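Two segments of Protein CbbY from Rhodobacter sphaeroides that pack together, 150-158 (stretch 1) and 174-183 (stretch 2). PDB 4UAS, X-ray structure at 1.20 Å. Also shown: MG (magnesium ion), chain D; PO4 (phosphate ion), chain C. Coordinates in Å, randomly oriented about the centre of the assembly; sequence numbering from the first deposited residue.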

# COMPACT_ATOMS: atom_id res chain seq x y z
N LYS A 150 7.08 -8.88 -5.55
CA LYS A 150 6.20 -8.06 -4.74
C LYS A 150 5.40 -8.93 -3.75
O LYS A 150 5.39 -10.17 -3.80
CB LYS A 150 5.23 -7.23 -5.62
CG LYS A 150 5.99 -6.14 -6.42
CD LYS A 150 4.99 -5.32 -7.23
CE LYS A 150 5.53 -4.05 -7.80
NZ LYS A 150 6.54 -4.34 -8.82
N LYS A 151 4.80 -8.25 -2.78
CA LYS A 151 3.94 -8.92 -1.79
C LYS A 151 3.02 -9.90 -2.53
O LYS A 151 2.45 -9.55 -3.56
CB LYS A 151 3.13 -7.91 -0.98
CG LYS A 151 3.98 -6.87 -0.22
CD LYS A 151 3.10 -5.97 0.66
CE LYS A 151 3.79 -4.71 1.09
NZ LYS A 151 2.85 -3.76 1.74
N PRO A 152 2.88 -11.14 -2.07
CA PRO A 152 3.18 -11.64 -0.73
C PRO A 152 4.63 -11.99 -0.43
O PRO A 152 4.94 -12.37 0.70
CB PRO A 152 2.31 -12.91 -0.64
CG PRO A 152 2.26 -13.39 -2.07
CD PRO A 152 2.12 -12.13 -2.88
N SER A 153 5.54 -11.84 -1.38
CA SER A 153 6.96 -11.99 -1.04
C SER A 153 7.31 -11.00 0.04
O SER A 153 6.97 -9.82 -0.04
CB SER A 153 7.89 -11.71 -2.23
OG SER A 153 9.23 -11.60 -1.78
N PRO A 154 8.11 -11.43 1.06
CA PRO A 154 8.60 -10.49 2.11
C PRO A 154 9.69 -9.53 1.64
O PRO A 154 10.12 -8.72 2.46
CB PRO A 154 9.15 -11.45 3.18
CG PRO A 154 8.47 -12.76 2.90
CD PRO A 154 8.43 -12.82 1.39
N ASP A 155 10.17 -9.65 0.40
CA ASP A 155 11.37 -8.91 0.03
C ASP A 155 11.28 -7.40 0.28
O ASP A 155 12.28 -6.82 0.67
CB ASP A 155 11.76 -9.25 -1.38
CG ASP A 155 12.33 -10.72 -1.47
OD1 ASP A 155 12.62 -11.31 -0.37
OD2 ASP A 155 12.56 -11.19 -2.57
N ILE A 156 10.14 -6.75 0.06
CA ILE A 156 10.06 -5.33 0.25
C ILE A 156 10.24 -4.98 1.75
O ILE A 156 10.82 -3.94 2.09
CB ILE A 156 8.74 -4.77 -0.30
CG1 ILE A 156 8.82 -3.26 -0.50
CG2 ILE A 156 7.53 -5.22 0.48
CD1 ILE A 156 9.83 -2.81 -1.56
N TYR A 157 9.72 -5.81 2.66
CA TYR A 157 9.94 -5.64 4.08
C TYR A 157 11.36 -5.88 4.48
O TYR A 157 11.92 -5.18 5.32
CB TYR A 157 8.97 -6.50 4.90
CG TYR A 157 7.56 -5.95 5.04
CD1 TYR A 157 6.48 -6.47 4.38
CD2 TYR A 157 7.34 -4.88 5.89
CE1 TYR A 157 5.19 -5.95 4.57
CE2 TYR A 157 6.09 -4.36 6.09
CZ TYR A 157 5.01 -4.87 5.41
OH TYR A 157 3.78 -4.36 5.66
N ARG A 158 11.99 -6.91 3.90
CA ARG A 158 13.42 -7.14 4.14
C ARG A 158 14.27 -5.97 3.71
O ARG A 158 15.22 -5.60 4.42
CB ARG A 158 13.85 -8.42 3.45
CG ARG A 158 13.19 -9.67 4.02
CD ARG A 158 13.51 -10.93 3.26
NE ARG A 158 12.90 -12.08 3.89
CZ ARG A 158 12.35 -13.10 3.28
NH1 ARG A 158 12.24 -13.18 1.95
NH2 ARG A 158 11.87 -14.07 4.04
N LEU A 174 2.05 -2.50 9.95
CA LEU A 174 0.59 -2.25 9.81
C LEU A 174 0.20 -2.54 8.39
O LEU A 174 0.81 -2.06 7.42
CB LEU A 174 0.20 -0.83 10.14
CG LEU A 174 0.01 -0.49 11.60
CD1 LEU A 174 1.20 -0.72 12.41
CD2 LEU A 174 -0.53 0.89 11.74
N GLU A 175 -0.84 -3.38 8.23
CA GLU A 175 -1.29 -3.89 6.94
C GLU A 175 -2.81 -3.95 6.89
O GLU A 175 -3.50 -3.85 7.89
CB GLU A 175 -0.75 -5.32 6.72
CG GLU A 175 0.65 -5.32 6.10
CD GLU A 175 0.67 -4.96 4.64
OE1 GLU A 175 -0.45 -4.75 4.07
OE2 GLU A 175 1.79 -4.90 4.08
N ASP A 176 -3.35 -4.13 5.65
CA ASP A 176 -4.75 -4.23 5.41
C ASP A 176 -5.15 -5.47 4.65
O ASP A 176 -6.36 -5.69 4.48
CB ASP A 176 -5.32 -3.02 4.67
CG ASP A 176 -4.91 -3.06 3.21
OD1 ASP A 176 -3.69 -3.14 3.00
OD2 ASP A 176 -5.74 -2.98 2.28
N SER A 177 -4.24 -6.26 4.10
CA SER A 177 -4.53 -7.34 3.20
C SER A 177 -3.78 -8.57 3.55
O SER A 177 -2.73 -8.53 4.23
CB SER A 177 -4.20 -6.95 1.76
OG SER A 177 -2.79 -6.95 1.54
N LEU A 178 -4.24 -9.71 3.06
CA LEU A 178 -3.60 -10.99 3.29
C LEU A 178 -2.23 -11.05 2.62
O LEU A 178 -1.28 -11.53 3.24
CB LEU A 178 -4.49 -12.13 2.88
CG LEU A 178 -3.94 -13.52 3.05
CD1 LEU A 178 -3.50 -13.79 4.50
CD2 LEU A 178 -4.94 -14.57 2.59
N ASN A 179 -2.10 -10.57 1.41
CA ASN A 179 -0.80 -10.53 0.80
C ASN A 179 0.19 -9.74 1.64
O ASN A 179 1.38 -10.10 1.75
CB ASN A 179 -0.85 -9.95 -0.59
CG ASN A 179 -1.36 -10.86 -1.68
OD1 ASN A 179 -2.00 -10.34 -2.70
ND2 ASN A 179 -1.11 -12.08 -1.58
N GLY A 180 -0.29 -8.65 2.20
CA GLY A 180 0.56 -7.81 3.06
C GLY A 180 0.97 -8.50 4.38
O GLY A 180 2.13 -8.46 4.77
N LEU A 181 -0.01 -9.13 5.02
CA LEU A 181 0.24 -9.90 6.23
C LEU A 181 1.28 -10.94 5.98
O LEU A 181 2.22 -11.14 6.75
CB LEU A 181 -1.07 -10.49 6.74
CG LEU A 181 -0.95 -11.49 7.88
CD1 LEU A 181 -0.37 -10.90 9.14
CD2 LEU A 181 -2.30 -12.08 8.17
N ARG A 182 1.11 -11.71 4.89
CA ARG A 182 2.08 -12.77 4.58
C ARG A 182 3.48 -12.23 4.38
O ARG A 182 4.48 -12.83 4.82
CB ARG A 182 1.63 -13.54 3.34
CG ARG A 182 0.40 -14.38 3.54
CD ARG A 182 -0.13 -14.95 2.23
NE ARG A 182 0.81 -15.87 1.66
CZ ARG A 182 0.81 -16.25 0.40
NH1 ARG A 182 -0.06 -15.77 -0.45
NH2 ARG A 182 1.70 -17.12 0.03
N ALA A 183 3.59 -11.10 3.68
CA ALA A 183 4.88 -10.47 3.41
C ALA A 183 5.51 -10.05 4.71
O ALA A 183 6.72 -10.28 4.91
CB ALA A 183 4.68 -9.31 2.48
MG MG D . -2.44 -2.61 1.32
P PO4 C . 0.24 -1.68 -0.94
O1 PO4 C . 1.39 -2.76 -0.96
O2 PO4 C . -0.23 -1.47 -2.44
O3 PO4 C . 0.61 -0.30 -0.42
O4 PO4 C . -1.03 -2.21 -0.19
O HOH W 1 -1.45 -4.57 1.65
O HOH W 2 -3.82 -3.45 0.16

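This is a close contact between a loop that runs into a helix and a strand end followed by a second helix, packed around a small alanine and locked at one end by a buried charged cluster. Glu175 is the hub of that cluster. Its OE2 accepts a hydrogen bond from Lys151 NZ at 2.8 Å, part of a salt bridge, and another from Tyr157 OH at 2.6 Å. Both donors come from stretch 1, and the carboxylate meets the tyrosine at its ring edge. Lys151 reaches this point with an extended side chain, m at chi1 and t thereafter. Its NZ also donates to PO4 O1 at 3.2 Å, so its charge is well matched although the residue is buried.

The lysine's aliphatic part crosses the helix, with CD 3.9 Å from Gly180 CA. Glycine suits this place, since an ideal CB would clash with Glu175 OE1. The backbones come close at Ala183, whose CA is 3.9 Å from Pro154 CA; the small methyl fits here. Its CB packs against Lys151 CG at 3.7 Å and Tyr157 CD1 at 3.9 Å.

Pro152 follows a cis peptide bond. Its CA lies 3.4 Å from Asn179 O, and its O lies 3.3 Å from Ala183 CA, both CA-H...O contacts. At the outer margin, Pro152 CG sits over one face of the Arg182 guanidinium, 3.7 Å from NH1.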